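Local coordinates for putative phosphomethylpyrimidine kinase (Bacteroides thetaiotaomicron, PDB 3MBH), which binds pyridoxal and is probably an ATP-dependent pyridoxal kinase of the ribokinase-like superfamily, at residues Ala44-His49 with Pro53-Leu58; Met19-Leu24 with Tyr262-Arg267; Pro221-Thr226 with Glu268-Glu273; Thr25-Ile30 with Phe36-Leu41. One frame throughout, in Å; residues are numbered along the deposited sequence. Where two conformers were deposited one is given.

Overall arrangement
Interactions 1, 3 and 4 are buried, whereas interaction 2 is only partly so and buries the least surface. Interaction 1 is a hydrogen-bonded beta hairpin, and interaction 4 is mostly apolar packing of helix 24-33 on strand 37-40, without hydrogen bonds; both reach the same central sheet. Interactions 2 and 3, with centres about 6 Å apart, use consecutive pieces of the chain, 262-267 and 268-273, and are bridged mainly by water, with a few apolar touches in interaction 3. Y264 bonds to G269 and R21 pairs with E273 between them, while H49 of interaction 1 bonds to R267. Interactions 1, 2 and 3 border the bound pyridoxal, and all four touch a second subunit.

Interaction 1: residues Ala44-His49 with Pro53-Leu58; sequences AVLSNH and PGFSFL. With PXL (3-hydroxy-5-(hydroxymethyl)-2-methylisonicotinaldehyde), chain G.
N48 reaches across to residues 53-58 through its ND2, which donates to G54 O at 2.8 Å in an almost straight bond (174°) lying in both the amide and the carbonyl plane. The other N-H of ND2 goes to H49 O, and S47 OG donates to OD1 from above the amide plane, so the group is gripped at both ends. Replacing N48 with an alanine would probably leave G54 O and S47 OG without these mates and let the turn after the hairpin strand shift. S47 and S56 exchange bonds: S56 N donates to S47 OG at 3.1 Å, nearly straight, and S47 N returns a weak bond to S56 OG. A water, unusually close to S56 OG, probably links it to V45 O. Beyond this pair regular antiparallel pairing begins, V45 and L58 forming a hydrogen-bonded pair with V45 N to L58 O at 2.8 Å and L58 N to V45 O at 2.9 Å.

Next in line, the L46 and F57 side chains run alongside each other, pointing the same way: L46 CD2 sits at the edge of the F57 ring, while CG comes within 3.7 Å of F57 CD1. With its CG anti to the backbone N (chi1 -176°), F57 also brings CE1 to A44 CB. L46 CD2 meets the F55 ring at CD2, 3.9 Å away, and touches the ligand methyl C2A at 3.6 Å, so this apolar cluster borders the pyridoxal pocket. The hairpin of strands 44-46 and 57-59 is joined to strand 9-17 by backbone bonds from A44 and L46 to L16, and a second subunit packs on V45, S56 and L58.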
# COMPACT_ATOMS: atom_id res chain seq x y z
N ALA A 44 -0.76 -13.58 34.41
CA ALA A 44 -1.06 -15.00 34.51
C ALA A 44 -0.57 -15.67 33.24
O ALA A 44 -0.44 -15.01 32.22
CB ALA A 44 -2.56 -15.28 34.69
N VAL A 45 -0.35 -16.97 33.31
CA VAL A 45 -0.11 -17.83 32.15
C VAL A 45 -1.19 -18.88 32.02
O VAL A 45 -1.47 -19.60 32.97
CB VAL A 45 1.26 -18.46 32.21
CG1 VAL A 45 1.45 -19.52 31.08
CG2 VAL A 45 2.27 -17.34 32.02
N LEU A 46 -1.82 -18.94 30.86
CA LEU A 46 -2.85 -19.94 30.59
C LEU A 46 -2.60 -20.65 29.27
O LEU A 46 -2.10 -20.05 28.32
CB LEU A 46 -4.25 -19.28 30.57
CG LEU A 46 -4.76 -18.46 31.80
CD1 LEU A 46 -4.25 -17.00 31.81
CD2 LEU A 46 -6.32 -18.42 31.81
N SER A 47 -3.05 -21.90 29.17
CA SER A 47 -3.02 -22.66 27.93
C SER A 47 -3.94 -22.04 26.85
O SER A 47 -3.68 -22.17 25.62
CB SER A 47 -3.48 -24.10 28.22
OG SER A 47 -4.81 -24.17 28.75
N ASN A 48 -5.00 -21.40 27.33
CA ASN A 48 -6.06 -20.87 26.50
C ASN A 48 -7.01 -20.04 27.35
O ASN A 48 -7.00 -20.16 28.58
CB ASN A 48 -6.84 -22.01 25.83
CG ASN A 48 -7.30 -23.10 26.80
OD1 ASN A 48 -6.67 -24.17 26.92
ND2 ASN A 48 -8.44 -22.88 27.46
N HIS A 49 -7.90 -19.27 26.71
CA HIS A 49 -8.77 -18.41 27.50
C HIS A 49 -9.78 -19.23 28.32
O HIS A 49 -9.95 -20.45 28.10
CB HIS A 49 -9.46 -17.31 26.64
CG HIS A 49 -10.38 -17.85 25.58
ND1 HIS A 49 -11.48 -18.62 25.86
CD2 HIS A 49 -10.34 -17.72 24.24
CE1 HIS A 49 -12.08 -18.94 24.73
NE2 HIS A 49 -11.40 -18.42 23.73
N PRO A 53 -13.86 -25.04 27.87
CA PRO A 53 -14.29 -25.79 29.05
C PRO A 53 -13.21 -25.91 30.14
O PRO A 53 -13.53 -25.95 31.32
CB PRO A 53 -14.67 -27.17 28.50
CG PRO A 53 -14.77 -26.98 26.99
CD PRO A 53 -14.00 -25.79 26.60
N GLY A 54 -11.94 -25.90 29.79
CA GLY A 54 -10.90 -26.05 30.79
C GLY A 54 -9.69 -25.22 30.35
O GLY A 54 -9.62 -24.74 29.20
N PHE A 55 -8.77 -25.04 31.27
CA PHE A 55 -7.58 -24.31 30.99
C PHE A 55 -6.57 -24.56 32.10
O PHE A 55 -6.97 -24.79 33.23
CB PHE A 55 -7.87 -22.79 30.90
CG PHE A 55 -8.66 -22.25 32.07
CD1 PHE A 55 -10.06 -22.27 32.06
CD2 PHE A 55 -8.02 -21.72 33.14
CE1 PHE A 55 -10.77 -21.75 33.14
CE2 PHE A 55 -8.74 -21.21 34.22
CZ PHE A 55 -10.10 -21.27 34.24
N SER A 56 -5.28 -24.47 31.76
CA SER A 56 -4.20 -24.37 32.75
C SER A 56 -4.16 -22.94 33.23
O SER A 56 -4.53 -22.04 32.49
CB SER A 56 -2.85 -24.78 32.15
OG SER A 56 -2.42 -23.89 31.15
N PHE A 57 -3.70 -22.75 34.45
CA PHE A 57 -3.65 -21.42 35.01
C PHE A 57 -2.47 -21.29 35.98
O PHE A 57 -2.33 -22.05 36.91
CB PHE A 57 -4.96 -21.14 35.75
CG PHE A 57 -5.04 -19.77 36.29
CD1 PHE A 57 -5.40 -18.73 35.47
CD2 PHE A 57 -4.68 -19.49 37.60
CE1 PHE A 57 -5.46 -17.43 35.93
CE2 PHE A 57 -4.73 -18.18 38.08
CZ PHE A 57 -5.13 -17.16 37.25
N LEU A 58 -1.61 -20.30 35.74
CA LEU A 58 -0.56 -19.94 36.66
C LEU A 58 -0.67 -18.41 36.96
O LEU A 58 -0.49 -17.56 36.07
CB LEU A 58 0.81 -20.25 36.07
CG LEU A 58 2.01 -19.94 36.99
CD1 LEU A 58 2.09 -20.83 38.26
CD2 LEU A 58 3.28 -20.03 36.17
OP4 PXL G . -10.13 -9.99 27.97
C5A PXL G . -10.80 -11.23 27.82
C5 PXL G . -9.94 -12.33 28.46
C6 PXL G . -8.60 -12.22 28.76
N1 PXL G . -7.92 -13.21 29.34
C2 PXL G . -8.40 -14.43 29.66
C3 PXL G . -9.82 -14.68 29.36
C4 PXL G . -10.60 -13.57 28.76
C4A PXL G . -12.00 -13.67 28.36
O4A PXL G . -12.38 -14.79 28.32
O3 PXL G . -10.46 -15.82 29.66
C2A PXL G . -7.42 -15.42 30.26
O HOH W 1 -0.81 -22.31 32.32

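Interaction 2: residues Met19-Leu24 with Tyr262-Arg267; sequences MGRVSL and YEYDNR. With PXL (3-hydroxy-5-(hydroxymethyl)-2-methylisonicotinaldehyde), chain G.
Two waters carry the polar link between R21 and residues 262-267, with no direct hydrogen bond across. One accepts from R21 N at 2.7 Å and donates to R267 O; the other accepts from R21 NH1 at 2.9 Å, at the guanidinium edge, and donates to Y264 OH. Direct touches are few: NH1 lies 3.6 Å from Y264 OH, with the guanidinium and ring planes 29° apart, and G20 CA faces R267 O. The R21 chain, extended from CG to NE, carries its charge to E273, its salt-bridge partner, and NH1 also donates to E268 O, while Y264 OH is bonded to G269 O.

Within 262-267 an Asx turn sets the shape, D265 OD1 accepting from R267 N. R267 also grips the D265 carboxylate side-on in a salt bridge, NE to OD1 and NH2 to OD2, each at 2.9 Å, which fixes the rotation of the guanidinium.

Apolar packing is left to the loop between strand 9-17 and helix 24-33, where V22 presses on the pyridoxal ring, its CB 3.8 Å from C6 and CG2 near N1. Shortening V22 to a glycine would probably open a gap beside the ring and leave it freer to shift. S23 holds the N-cap position without a capping bond from its side chain, its OG going to D15 OD2 instead.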
# COMPACT_ATOMS: atom_id res chain seq x y z
N MSE A 19 -3.80 -20.39 23.45
CA MSE A 19 -4.78 -20.50 22.38
C MSE A 19 -5.94 -19.55 22.70
O MSE A 19 -6.12 -19.13 23.83
CB MSE A 19 -5.22 -21.95 22.19
CG MSE A 19 -4.42 -22.68 21.08
SE MSE A 19 -5.19 -21.91 19.42
CE MSE A 19 -7.07 -22.57 19.55
N GLY A 20 -6.68 -19.19 21.67
CA GLY A 20 -7.66 -18.16 21.75
C GLY A 20 -6.98 -16.87 21.41
O GLY A 20 -5.76 -16.73 21.54
N ARG A 21 -7.75 -15.89 21.02
CA ARG A 21 -7.17 -14.61 20.75
C ARG A 21 -7.66 -13.62 21.79
O ARG A 21 -8.64 -12.92 21.59
CB ARG A 21 -7.49 -14.18 19.33
CG ARG A 21 -6.89 -15.08 18.28
CD ARG A 21 -7.30 -14.54 16.94
NE ARG A 21 -6.56 -15.10 15.81
CZ ARG A 21 -6.87 -16.20 15.15
NH1 ARG A 21 -7.87 -16.97 15.52
NH2 ARG A 21 -6.13 -16.54 14.08
N VAL A 22 -6.96 -13.58 22.93
CA VAL A 22 -7.28 -12.71 24.04
C VAL A 22 -5.98 -12.06 24.50
O VAL A 22 -4.89 -12.47 24.12
CB VAL A 22 -7.90 -13.47 25.23
CG1 VAL A 22 -9.30 -14.03 24.85
CG2 VAL A 22 -6.94 -14.58 25.78
N SER A 23 -6.13 -11.03 25.29
CA SER A 23 -5.05 -10.54 26.15
C SER A 23 -3.73 -10.27 25.38
O SER A 23 -3.76 -9.64 24.30
CB SER A 23 -4.89 -11.45 27.37
OG SER A 23 -4.60 -12.80 27.01
N LEU A 24 -2.57 -10.67 25.89
CA LEU A 24 -1.31 -10.27 25.24
C LEU A 24 -1.16 -10.71 23.75
O LEU A 24 -0.54 -9.99 22.94
CB LEU A 24 -0.06 -10.76 26.04
CG LEU A 24 0.14 -10.01 27.36
CD1 LEU A 24 1.29 -10.74 28.17
CD2 LEU A 24 0.40 -8.53 27.18
N TYR A 262 -17.53 -20.83 6.44
CA TYR A 262 -17.03 -22.18 6.68
C TYR A 262 -17.12 -22.46 8.14
O TYR A 262 -17.42 -21.54 8.93
CB TYR A 262 -15.59 -22.34 6.20
CG TYR A 262 -14.66 -21.47 6.93
CD1 TYR A 262 -14.66 -20.09 6.70
CD2 TYR A 262 -13.77 -22.00 7.89
CE1 TYR A 262 -13.79 -19.25 7.42
CE2 TYR A 262 -12.87 -21.18 8.58
CZ TYR A 262 -12.92 -19.81 8.32
OH TYR A 262 -12.07 -18.98 8.96
N GLU A 263 -16.91 -23.73 8.49
CA GLU A 263 -17.14 -24.15 9.84
C GLU A 263 -16.03 -23.63 10.72
O GLU A 263 -14.88 -23.88 10.52
CB GLU A 263 -17.37 -25.67 9.96
CG GLU A 263 -18.90 -25.95 9.81
CD GLU A 263 -19.33 -27.32 10.31
OE1 GLU A 263 -18.50 -28.01 10.96
OE2 GLU A 263 -20.52 -27.69 10.05
N TYR A 264 -16.40 -22.77 11.65
CA TYR A 264 -15.42 -22.01 12.39
C TYR A 264 -15.79 -22.16 13.85
O TYR A 264 -16.96 -22.13 14.21
CB TYR A 264 -15.45 -20.53 11.95
CG TYR A 264 -14.36 -19.71 12.60
CD1 TYR A 264 -13.07 -19.80 12.14
CD2 TYR A 264 -14.62 -18.90 13.70
CE1 TYR A 264 -12.03 -19.07 12.76
CE2 TYR A 264 -13.59 -18.15 14.32
CZ TYR A 264 -12.30 -18.24 13.83
OH TYR A 264 -11.25 -17.55 14.40
N ASP A 265 -14.80 -22.37 14.69
CA ASP A 265 -14.98 -22.39 16.13
C ASP A 265 -14.76 -21.00 16.66
O ASP A 265 -13.62 -20.57 16.85
CB ASP A 265 -13.96 -23.35 16.76
CG ASP A 265 -14.10 -23.47 18.24
OD1 ASP A 265 -14.96 -22.81 18.87
OD2 ASP A 265 -13.31 -24.24 18.82
N ASN A 266 -15.87 -20.29 16.87
CA ASN A 266 -15.86 -18.91 17.31
C ASN A 266 -15.09 -18.69 18.60
O ASN A 266 -14.71 -17.57 18.88
CB ASN A 266 -17.27 -18.37 17.51
CG ASN A 266 -18.06 -18.26 16.23
OD1 ASN A 266 -17.56 -18.45 15.12
ND2 ASN A 266 -19.33 -17.92 16.39
N ARG A 267 -14.82 -19.74 19.36
CA ARG A 267 -14.00 -19.54 20.54
C ARG A 267 -12.55 -19.16 20.17
O ARG A 267 -11.81 -18.64 21.00
CB ARG A 267 -14.01 -20.77 21.44
CG ARG A 267 -15.41 -21.11 22.01
CD ARG A 267 -15.44 -22.52 22.63
NE ARG A 267 -14.98 -23.53 21.72
CZ ARG A 267 -14.86 -24.83 22.02
NH1 ARG A 267 -15.13 -25.28 23.23
NH2 ARG A 267 -14.39 -25.66 21.11
OP4 PXL G . -10.13 -9.99 27.97
C5A PXL G . -10.80 -11.23 27.82
C5 PXL G . -9.94 -12.33 28.46
C6 PXL G . -8.60 -12.22 28.76
N1 PXL G . -7.92 -13.21 29.34
C2 PXL G . -8.40 -14.43 29.66
C3 PXL G . -9.82 -14.68 29.36
C4 PXL G . -10.60 -13.57 28.76
C4A PXL G . -12.00 -13.67 28.36
O4A PXL G . -12.38 -14.79 28.32
O3 PXL G . -10.46 -15.82 29.66
C2A PXL G . -7.42 -15.42 30.26
O HOH W 2 -8.89 -19.31 14.12
O HOH W 3 -10.43 -16.01 21.32

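Interaction 3: residues Pro221-Thr226 with Glu268-Glu273. With PXL (3-hydroxy-5-(hydroxymethyl)-2-methylisonicotinaldehyde), chain G.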
# COMPACT_ATOMS: atom_id res chain seq x y z
N PRO A 221 -14.67 -14.53 21.94
CA PRO A 221 -13.89 -14.19 23.09
C PRO A 221 -12.68 -13.37 22.68
O PRO A 221 -12.10 -13.63 21.61
CB PRO A 221 -13.45 -15.56 23.60
CG PRO A 221 -14.60 -16.43 23.22
CD PRO A 221 -14.80 -15.98 21.80
N GLY A 222 -12.39 -12.37 23.50
CA GLY A 222 -11.27 -11.47 23.31
C GLY A 222 -11.56 -10.28 22.44
O GLY A 222 -10.65 -9.51 22.16
N THR A 223 -12.80 -10.10 22.00
CA THR A 223 -13.10 -8.93 21.17
C THR A 223 -12.97 -7.62 21.95
O THR A 223 -12.70 -6.57 21.36
CB THR A 223 -14.49 -9.04 20.58
OG1 THR A 223 -14.53 -10.16 19.67
CG2 THR A 223 -14.87 -7.75 19.86
N GLY A 224 -13.16 -7.66 23.27
CA GLY A 224 -12.88 -6.50 24.12
C GLY A 224 -11.39 -6.12 24.14
O GLY A 224 -11.05 -4.95 24.20
N ASP A 225 -10.51 -7.12 24.08
CA ASP A 225 -9.11 -6.87 23.99
C ASP A 225 -8.74 -6.28 22.63
O ASP A 225 -7.92 -5.36 22.55
CB ASP A 225 -8.30 -8.13 24.29
CG ASP A 225 -8.59 -8.72 25.67
OD1 ASP A 225 -8.67 -7.96 26.68
OD2 ASP A 225 -8.76 -9.96 25.71
N THR A 226 -9.37 -6.75 21.57
CA THR A 226 -9.12 -6.18 20.23
C THR A 226 -9.64 -4.75 20.20
O THR A 226 -8.94 -3.83 19.76
CB THR A 226 -9.80 -6.98 19.13
OG1 THR A 226 -9.20 -8.26 19.06
CG2 THR A 226 -9.68 -6.28 17.76
N GLU A 268 -12.14 -19.39 18.93
CA GLU A 268 -10.75 -19.05 18.50
C GLU A 268 -10.60 -17.56 18.31
O GLU A 268 -9.47 -17.06 18.18
CB GLU A 268 -10.34 -19.85 17.26
CG GLU A 268 -10.15 -21.31 17.58
CD GLU A 268 -9.76 -22.17 16.42
OE1 GLU A 268 -9.34 -21.62 15.39
OE2 GLU A 268 -9.86 -23.41 16.53
N GLY A 269 -11.72 -16.82 18.29
CA GLY A 269 -11.68 -15.39 18.14
C GLY A 269 -11.88 -14.88 16.73
O GLY A 269 -12.07 -15.66 15.77
N ILE A 270 -11.81 -13.57 16.60
CA ILE A 270 -11.72 -12.94 15.27
C ILE A 270 -10.50 -13.40 14.49
O ILE A 270 -9.52 -13.87 15.10
CB ILE A 270 -11.83 -11.40 15.35
CG1 ILE A 270 -10.59 -10.78 16.00
CG2 ILE A 270 -13.09 -11.08 16.12
CD1 ILE A 270 -10.36 -9.29 15.70
N LEU A 271 -10.57 -13.37 13.16
CA LEU A 271 -9.39 -13.75 12.38
C LEU A 271 -8.41 -12.58 12.25
O LEU A 271 -8.26 -11.99 11.16
CB LEU A 271 -9.74 -14.32 11.04
CG LEU A 271 -10.04 -15.79 10.94
CD1 LEU A 271 -10.20 -16.12 9.46
CD2 LEU A 271 -9.00 -16.69 11.61
N LEU A 272 -7.78 -12.29 13.38
CA LEU A 272 -6.91 -11.16 13.55
C LEU A 272 -5.85 -11.05 12.44
O LEU A 272 -5.73 -10.01 11.78
CB LEU A 272 -6.26 -11.25 14.96
CG LEU A 272 -5.40 -10.01 15.24
CD1 LEU A 272 -6.26 -8.68 15.14
CD2 LEU A 272 -4.78 -10.14 16.62
N GLU A 273 -5.13 -12.14 12.19
CA GLU A 273 -4.00 -12.09 11.24
C GLU A 273 -4.41 -11.86 9.88
O GLU A 273 -3.68 -11.27 9.06
CB GLU A 273 -3.09 -13.32 11.35
CG GLU A 273 -2.41 -13.37 12.70
CD GLU A 273 -3.26 -13.87 13.79
OE1 GLU A 273 -4.39 -14.39 13.52
OE2 GLU A 273 -2.80 -13.74 14.95
OP4 PXL G . -10.13 -9.99 27.97
C5A PXL G . -10.80 -11.23 27.82
C5 PXL G . -9.94 -12.33 28.46
C6 PXL G . -8.60 -12.22 28.76
N1 PXL G . -7.92 -13.21 29.34
C2 PXL G . -8.40 -14.43 29.66
C3 PXL G . -9.82 -14.68 29.36
C4 PXL G . -10.60 -13.57 28.76
C4A PXL G . -12.00 -13.67 28.36
O4A PXL G . -12.38 -14.79 28.32
O3 PXL G . -10.46 -15.82 29.66
C2A PXL G . -7.42 -15.42 30.26
O HOH W 4 -11.75 -12.29 19.28
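P221 and G269 bring their backbones closest, CA to CA 5.6 Å, and a water bridges P221 O, to which it donates at 2.7 Å, and I270 N, from which it accepts at 3.0 Å. No direct hydrogen bond crosses. G269 has a positive phi (96°) and an extended psi, and a side chain there would jam against the carbonyl before it.

I270 supplies the apolar side. Its CD1 meets the end of T226 tip to tip, 3.7 Å from both OG1 and CG2. The I270 and T223 side chains cross at about a right angle, I270 CG2 lying 3.9 Å from T223 OG1 in one of two T223 conformers, so this touch is less certain. With CG1 held between the backbone N and the carbonyl carbon (chi1 70°), the I270 side chain sends CD1 to T226 and, in that T223 conformer, CG2 to T223.

On the helix side G222, also at positive phi, is the N-cap residue of helix 223-236, and D225 in its first turn accepts a hydrogen bond from pyridoxal OP4 at OD2, 2.6 Å away. That OD2 also receives S23 N, which ties the helix start to the loop before helix 24-33. The contact lies against helix 241-257, where I252 touches T223 and I256 touches I270, while V26 and I30 of helix 24-33 pack on T226.

Interaction 4: residues Thr25-Ile30 with Phe36-Leu41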
# COMPACT_ATOMS: atom_id res chain seq x y z
N THR A 25 -1.73 -11.85 23.39
CA THR A 25 -1.59 -12.35 22.03
C THR A 25 -2.47 -11.54 21.08
O THR A 25 -2.38 -11.75 19.87
CB THR A 25 -1.87 -13.84 21.90
OG1 THR A 25 -3.17 -14.15 22.42
CG2 THR A 25 -0.84 -14.65 22.64
N VAL A 26 -3.27 -10.61 21.61
CA VAL A 26 -4.02 -9.65 20.78
C VAL A 26 -3.36 -8.27 20.88
O VAL A 26 -3.18 -7.59 19.87
CB VAL A 26 -5.50 -9.69 21.28
CG1 VAL A 26 -6.27 -8.47 20.93
CG2 VAL A 26 -6.20 -11.00 20.71
N VAL A 27 -3.04 -7.85 22.10
CA VAL A 27 -2.49 -6.53 22.38
C VAL A 27 -1.15 -6.31 21.70
O VAL A 27 -0.91 -5.26 21.14
CB VAL A 27 -2.33 -6.32 23.92
CG1 VAL A 27 -1.65 -4.98 24.22
CG2 VAL A 27 -3.69 -6.41 24.63
N ILE A 28 -0.28 -7.32 21.73
CA ILE A 28 1.05 -7.18 21.13
C ILE A 28 0.99 -6.97 19.59
O ILE A 28 1.47 -5.96 19.08
CB ILE A 28 2.02 -8.33 21.53
CG1 ILE A 28 2.36 -8.21 23.01
CG2 ILE A 28 3.26 -8.28 20.68
CD1 ILE A 28 3.00 -9.56 23.62
N PRO A 29 0.34 -7.87 18.85
CA PRO A 29 0.29 -7.66 17.38
C PRO A 29 -0.42 -6.38 16.93
O PRO A 29 0.04 -5.71 15.99
CB PRO A 29 -0.47 -8.89 16.86
CG PRO A 29 -0.87 -9.66 18.00
CD PRO A 29 -0.31 -9.11 19.26
N ILE A 30 -1.52 -6.04 17.59
CA ILE A 30 -2.27 -4.84 17.19
C ILE A 30 -1.44 -3.57 17.45
O ILE A 30 -1.19 -2.77 16.54
CB ILE A 30 -3.59 -4.76 17.90
CG1 ILE A 30 -4.51 -5.88 17.37
CG2 ILE A 30 -4.21 -3.29 17.73
CD1 ILE A 30 -5.92 -5.94 18.04
N PHE A 36 3.67 0.96 18.04
CA PHE A 36 4.04 1.10 19.45
C PHE A 36 4.75 -0.13 19.90
O PHE A 36 4.43 -1.22 19.43
CB PHE A 36 2.79 1.34 20.30
CG PHE A 36 2.03 2.53 19.85
CD1 PHE A 36 2.52 3.80 20.13
CD2 PHE A 36 0.89 2.41 19.08
CE1 PHE A 36 1.87 4.92 19.66
CE2 PHE A 36 0.25 3.50 18.61
CZ PHE A 36 0.72 4.76 18.90
N GLN A 37 5.77 0.03 20.75
CA GLN A 37 6.38 -1.12 21.41
C GLN A 37 5.53 -1.50 22.65
O GLN A 37 5.21 -0.64 23.45
CB GLN A 37 7.82 -0.81 21.86
CG GLN A 37 8.42 -2.00 22.59
CD GLN A 37 9.87 -1.76 23.02
OE1 GLN A 37 10.35 -0.66 22.97
NE2 GLN A 37 10.56 -2.82 23.41
N VAL A 38 5.16 -2.77 22.75
CA VAL A 38 4.38 -3.29 23.84
C VAL A 38 5.34 -4.06 24.76
O VAL A 38 6.10 -4.94 24.31
CB VAL A 38 3.32 -4.24 23.35
CG1 VAL A 38 2.59 -4.89 24.50
CG2 VAL A 38 2.38 -3.52 22.37
N CYS A 39 5.31 -3.67 26.02
CA CYS A 39 6.16 -4.21 27.07
C CYS A 39 5.25 -4.94 28.05
O CYS A 39 4.60 -4.31 28.91
CB CYS A 39 6.91 -3.12 27.77
SG CYS A 39 8.10 -2.29 26.75
N PRO A 40 5.21 -6.27 27.96
CA PRO A 40 4.28 -7.03 28.79
C PRO A 40 4.67 -7.11 30.28
O PRO A 40 5.86 -7.38 30.60
CB PRO A 40 4.32 -8.44 28.19
CG PRO A 40 5.64 -8.51 27.44
CD PRO A 40 5.96 -7.11 27.00
N LEU A 41 3.68 -6.85 31.13
CA LEU A 41 3.68 -7.17 32.56
C LEU A 41 2.62 -8.25 32.73
O LEU A 41 1.47 -7.94 32.95
CB LEU A 41 3.31 -5.96 33.40
CG LEU A 41 3.42 -6.15 34.92
CD1 LEU A 41 4.84 -6.58 35.30
CD2 LEU A 41 2.99 -4.85 35.64
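I28 and V38 meet obliquely across the helix-strand interface, branch against branch: I28 CG1 lies 3.6 Å from V38 CG1, the closest approach between the two segments, and 4.1 Å from V38 CB. V38 points its side chain at the helix and offers both methyls. CG1, set anti to the backbone N (chi1 174°), turns to the I28 branch, whereas CG2 rests against the helix backbone, 3.9 Å from V27 O and near I28 CA. The strand residue thus sits over the link between V27 and I28 rather than over one side chain alone. I28 answers with CG1 beside its own backbone N (chi1 -69°), which turns that branch rather than CG2 to the valine.

V27 adds a looser touch one residue earlier, its CG1 being 4.3 Å from V38 CG1, so that V38 CG1 has a methyl-bearing partner in each of two consecutive helix residues. No hydrogen bond joins the segments. The helix itself is kinked at P29, whose N makes no bond to the turn before, while I30 N still reaches V26 O at 3.2 Å.

This packing belongs to the beta-alpha-beta unit of strand 9-17, helix 24-33 and strand 37-40, as expected of a ribokinase-like alpha/beta fold. Strand 37-40 pairs in parallel with strand 9-17, Q37 and C39 both bonding to I10, and A12 of that strand touches V38. V27 also reaches H14 there. Helix 223-236 lies against helix 24-33, S229 touching V27 and I30, while a second subunit contacts T25 and P29 through P40 and I28 of that neighbouring chain.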